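Local coordinates for protein UDP-N-acetylglucosamine 3-dehydrogenase (Acidithiobacillus ferrooxidans, PDB 7BVJ) that catalyses the NAD(+)-dependent oxidation of the glucosamine 3-position of UDP-N-acetylglucosamine to a ketone, a step in lipid A biosynthesis, at residues Trp226-Tyr230 against Ile242-Gly246. Sequence-based numbering, arbitrary orientation. Where two conformers were deposited one is given.
Sequences WQDRY and IYHRG. With F8U ((2R,3R)-2,3-bis(oxidanyl)butane-1,4-disulfonic acid), chain F.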
ATOM      1  N   TRP A 226      -7.813 -21.634   1.401  1.00 32.79           N
ATOM      2  CA  TRP A 226      -9.163 -21.802   1.911  1.00 30.12           C
ATOM      3  C   TRP A 226      -9.395 -23.284   2.161  1.00 29.55           C
ATOM      4  O   TRP A 226      -8.555 -24.130   1.851  1.00 28.12           O
ATOM      5  CB  TRP A 226     -10.208 -21.260   0.930  1.00 21.43           C
ATOM      6  CG  TRP A 226     -10.147 -19.782   0.662  1.00 22.17           C
ATOM      7  CD1 TRP A 226     -10.903 -18.809   1.256  1.00 21.39           C
ATOM      8  CD2 TRP A 226      -9.315 -19.113  -0.292  1.00 24.10           C
ATOM      9  NE1 TRP A 226     -10.578 -17.582   0.747  1.00 22.00           N
ATOM     10  CE2 TRP A 226      -9.609 -17.738  -0.210  1.00 22.15           C
ATOM     11  CE3 TRP A 226      -8.334 -19.542  -1.196  1.00 22.56           C
ATOM     12  CZ2 TRP A 226      -8.967 -16.785  -1.004  1.00 22.24           C
ATOM     13  CZ3 TRP A 226      -7.707 -18.610  -1.980  1.00 20.35           C
ATOM     14  CH2 TRP A 226      -8.031 -17.238  -1.893  1.00 16.89           C
ATOM     15  N   GLN A 227     -10.568 -23.604   2.711  1.00 32.65           N
ATOM     16  CA  GLN A 227     -10.902 -24.999   2.982  1.00 37.52           C
ATOM     17  C   GLN A 227     -10.974 -25.841   1.714  1.00 36.15           C
ATOM     18  O   GLN A 227     -10.786 -27.060   1.776  1.00 40.41           O
ATOM     19  CB  GLN A 227     -12.233 -25.067   3.725  1.00 36.22           C
ATOM     20  CG  GLN A 227     -12.439 -26.328   4.517  1.00 38.72           C
ATOM     21  CD  GLN A 227     -13.114 -26.057   5.840  1.00 47.81           C
ATOM     22  OE1 GLN A 227     -13.187 -24.907   6.291  1.00 52.82           O
ATOM     23  NE2 GLN A 227     -13.608 -27.112   6.478  1.00 45.50           N
ATOM     24  N   ASP A 228     -11.239 -25.230   0.561  1.00 36.98           N
ATOM     25  CA  ASP A 228     -11.403 -26.006  -0.659  1.00 36.49           C
ATOM     26  C   ASP A 228     -10.619 -25.455  -1.839  1.00 36.00           C
ATOM     27  O   ASP A 228     -10.841 -25.912  -2.966  1.00 37.35           O
ATOM     28  CB  ASP A 228     -12.884 -26.100  -1.032  1.00 36.42           C
ATOM     29  CG  ASP A 228     -13.663 -26.959  -0.070  1.00 42.08           C
ATOM     30  OD1 ASP A 228     -13.245 -28.124   0.154  1.00 46.35           O
ATOM     31  OD2 ASP A 228     -14.680 -26.464   0.470  1.00 44.78           O
ATOM     32  N   ARG A 229      -9.704 -24.508  -1.617  1.00 30.32           N
ATOM     33  CA  ARG A 229      -8.992 -23.867  -2.716  1.00 30.42           C
ATOM     34  C   ARG A 229      -7.574 -23.526  -2.293  1.00 32.87           C
ATOM     35  O   ARG A 229      -7.280 -23.356  -1.107  1.00 32.59           O
ATOM     36  CB  ARG A 229      -9.677 -22.580  -3.187  1.00 28.54           C
ATOM     37  CG  ARG A 229     -10.739 -22.793  -4.219  1.00 37.99           C
ATOM     38  CD  ARG A 229     -11.815 -21.734  -4.158  1.00 30.32           C
ATOM     39  NE  ARG A 229     -13.148 -22.329  -4.318  1.00 35.47           N
ATOM     40  CZ  ARG A 229     -13.572 -22.961  -5.415  1.00 44.95           C
ATOM     41  NH1 ARG A 229     -12.781 -23.093  -6.477  1.00 47.61           N
ATOM     42  NH2 ARG A 229     -14.799 -23.473  -5.448  1.00 47.92           N
ATOM     43  N   TYR A 230      -6.706 -23.403  -3.292  1.00 28.02           N
ATOM     44  CA  TYR A 230      -5.356 -22.894  -3.086  1.00 29.39           C
ATOM     45  C   TYR A 230      -5.041 -21.895  -4.187  1.00 26.53           C
ATOM     46  O   TYR A 230      -5.064 -22.248  -5.366  1.00 27.82           O
ATOM     47  CB  TYR A 230      -4.359 -24.050  -3.067  1.00 26.52           C
ATOM     48  CG  TYR A 230      -2.910 -23.745  -3.384  1.00 31.40           C
ATOM     49  CD1 TYR A 230      -2.412 -23.920  -4.671  1.00 34.55           C
ATOM     50  CD2 TYR A 230      -2.022 -23.365  -2.385  1.00 26.50           C
ATOM     51  CE1 TYR A 230      -1.081 -23.685  -4.967  1.00 36.36           C
ATOM     52  CE2 TYR A 230      -0.682 -23.129  -2.668  1.00 33.24           C
ATOM     53  CZ  TYR A 230      -0.214 -23.294  -3.962  1.00 35.23           C
ATOM     54  OH  TYR A 230       1.112 -23.068  -4.258  1.00 29.44           O
ATOM     55  N   ILE A 242      -5.183 -21.165  -9.320  1.00 28.08           N
ATOM     56  CA  ILE A 242      -6.163 -21.598  -8.331  1.00 26.76           C
ATOM     57  C   ILE A 242      -6.353 -23.095  -8.480  1.00 31.82           C
ATOM     58  O   ILE A 242      -6.712 -23.577  -9.560  1.00 33.34           O
ATOM     59  CB  ILE A 242      -7.499 -20.861  -8.492  1.00 29.51           C
ATOM     60  CG1 ILE A 242      -7.275 -19.356  -8.396  1.00 26.54           C
ATOM     61  CG2 ILE A 242      -8.509 -21.323  -7.456  1.00 27.51           C
ATOM     62  CD1 ILE A 242      -8.522 -18.538  -8.691  1.00 27.24           C
ATOM     63  N   TYR A 243      -6.112 -23.832  -7.405  1.00 28.70           N
ATOM     64  CA  TYR A 243      -6.275 -25.275  -7.397  1.00 36.52           C
ATOM     65  C   TYR A 243      -7.542 -25.609  -6.627  1.00 38.48           C
ATOM     66  O   TYR A 243      -7.763 -25.073  -5.532  1.00 38.93           O
ATOM     67  CB  TYR A 243      -5.073 -25.990  -6.764  1.00 35.25           C
ATOM     68  CG  TYR A 243      -3.717 -25.777  -7.430  1.00 43.99           C
ATOM     69  CD1 TYR A 243      -3.522 -24.779  -8.386  1.00 43.89           C
ATOM     70  CD2 TYR A 243      -2.621 -26.570  -7.086  1.00 44.28           C
ATOM     71  CE1 TYR A 243      -2.285 -24.573  -8.981  1.00 45.30           C
ATOM     72  CE2 TYR A 243      -1.374 -26.376  -7.685  1.00 44.59           C
ATOM     73  CZ  TYR A 243      -1.215 -25.374  -8.635  1.00 51.40           C
ATOM     74  OH  TYR A 243       0.004 -25.159  -9.246  1.00 48.36           O
ATOM     75  N   HIS A 244      -8.345 -26.499  -7.196  0.55 39.45           N
ATOM     76  CA  HIS A 244      -9.507 -27.053  -6.458  0.55 44.23           C
ATOM     77  C   HIS A 244      -9.508 -28.566  -6.662  0.55 42.94           C
ATOM     78  O   HIS A 244      -8.983 -29.014  -7.661  0.55 42.39           O
ATOM     79  CB  HIS A 244     -10.831 -26.381  -6.820  0.55 44.95           C
ATOM     80  CG  HIS A 244     -10.892 -25.907  -8.222  0.55 45.83           C
ATOM     81  ND1 HIS A 244     -10.996 -24.573  -8.535  0.55 43.24           N
ATOM     82  CD2 HIS A 244     -10.858 -26.582  -9.386  0.55 47.49           C
ATOM     83  CE1 HIS A 244     -10.993 -24.439  -9.839  0.55 48.42           C
ATOM     84  NE2 HIS A 244     -10.923 -25.662 -10.383  0.55 49.32           N
ATOM     85  N   ARG A 245     -10.219 -29.292  -5.815  1.00 45.27           N
ATOM     86  CA  ARG A 245     -10.253 -30.753  -5.933  1.00 53.52           C
ATOM     87  C   ARG A 245     -10.992 -31.166  -7.211  1.00 50.70           C
ATOM     88  O   ARG A 245     -12.173 -30.845  -7.389  1.00 52.72           O
ATOM     89  CB  ARG A 245     -10.896 -31.370  -4.689  1.00 49.57           C
ATOM     90  CG  ARG A 245     -10.241 -30.893  -3.393  1.00 51.78           C
ATOM     91  CD  ARG A 245     -10.747 -31.629  -2.153  1.00 46.54           C
ATOM     92  NE  ARG A 245     -11.208 -30.697  -1.118  1.00 51.28           N
ATOM     93  CZ  ARG A 245     -10.688 -30.607   0.106  1.00 46.67           C
ATOM     94  NH1 ARG A 245     -11.182 -29.733   0.978  1.00 41.05           N
ATOM     95  NH2 ARG A 245      -9.681 -31.395   0.463  1.00 48.30           N
ATOM     96  N   GLY A 246     -10.290 -31.878  -8.103  1.00 52.15           N
ATOM     97  CA  GLY A 246     -10.707 -31.987  -9.497  1.00 56.69           C
ATOM     98  C   GLY A 246     -10.346 -33.247 -10.274  1.00 62.40           C
ATOM     99  O   GLY A 246     -10.574 -34.366  -9.801  1.00 60.70           O
TER
HETATM  100  C01 F8U F 402       5.947 -23.351  -2.225  0.78 37.37           C
HETATM  101  C02 F8U F 402       6.636 -23.585  -3.576  0.78 36.43           C
HETATM  102  C03 F8U F 402       5.937 -23.132  -4.857  0.78 36.81           C
HETATM  103  C04 F8U F 402       4.431 -22.951  -4.811  0.78 37.17           C
HETATM  104  O06 F8U F 402       4.482 -22.791  -7.640  0.78 43.53           O
HETATM  105  O07 F8U F 402       2.433 -23.146  -6.686  0.78 36.97           O
HETATM  106  O08 F8U F 402       3.632 -21.007  -6.476  0.78 38.82           O
HETATM  107  O09 F8U F 402       6.187 -24.094  -5.815  0.78 37.04           O
HETATM  108  O10 F8U F 402       7.825 -22.871  -3.587  0.78 42.75           O
HETATM  109  O12 F8U F 402       5.053 -25.680  -0.922  0.78 35.67           O
HETATM  110  O13 F8U F 402       3.483 -24.046  -1.090  0.78 31.44           O
HETATM  111  O14 F8U F 402       4.199 -25.105  -3.192  0.78 49.18           O
HETATM  112  S05 F8U F 402       3.714 -22.451  -6.417  0.78 45.45           S
HETATM  113  S11 F8U F 402       4.655 -24.591  -1.857  0.78 53.49           S
HETATM  114  O   HOH W   1     -12.184 -28.295  -4.175  1.00 46.02           O
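Tyr230 and Tyr243 form the tight part of this contact. Both side chains leave the same face of the sheet and extend in a common direction. The edge of Tyr230 meets one face of Tyr243 in an edge-to-face pair, with ring centroids 4.9 Å apart and planes at 65°. Tyr230 CD1 leads, 3.6 Å from Tyr243 CG, and Tyr230 CE1 follows over Tyr243 CD2 and CE2. Tyr230 reaches this position with CG anti to the backbone N (chi1 158°). Its hydroxyl extends past the pair and donates a hydrogen bond of 2.8 Å to sulfonate oxygen O07 of F8U; Ser232 OG is also hydrogen-bonded to this ligand. Two backbone bonds join the same residues: Tyr230 N donates to Tyr243 O (3.0 Å), and Tyr243 N to Tyr230 O (2.8 Å), a hydrogen-bonded antiparallel pair. An alanine in place of Tyr243 would probably leave the Tyr230 edge without its aromatic face and let that ring turn more easily beside F8U.

The solvent side is looser. Arg245 NH1 donates a nearly straight hydrogen bond of 2.7 Å to Asp228 OD1, part of a salt bridge, from the anti side and somewhat out of the carboxylate plane. The carboxylate and guanidinium planes stand 69° apart. A water bridges Asp228 O and Arg245 N. This is the open end of an antiparallel beta hairpin, strands 229-234 and 239-245, in the mixed sheet of the Gfo/Idh/MocA C-terminal domain.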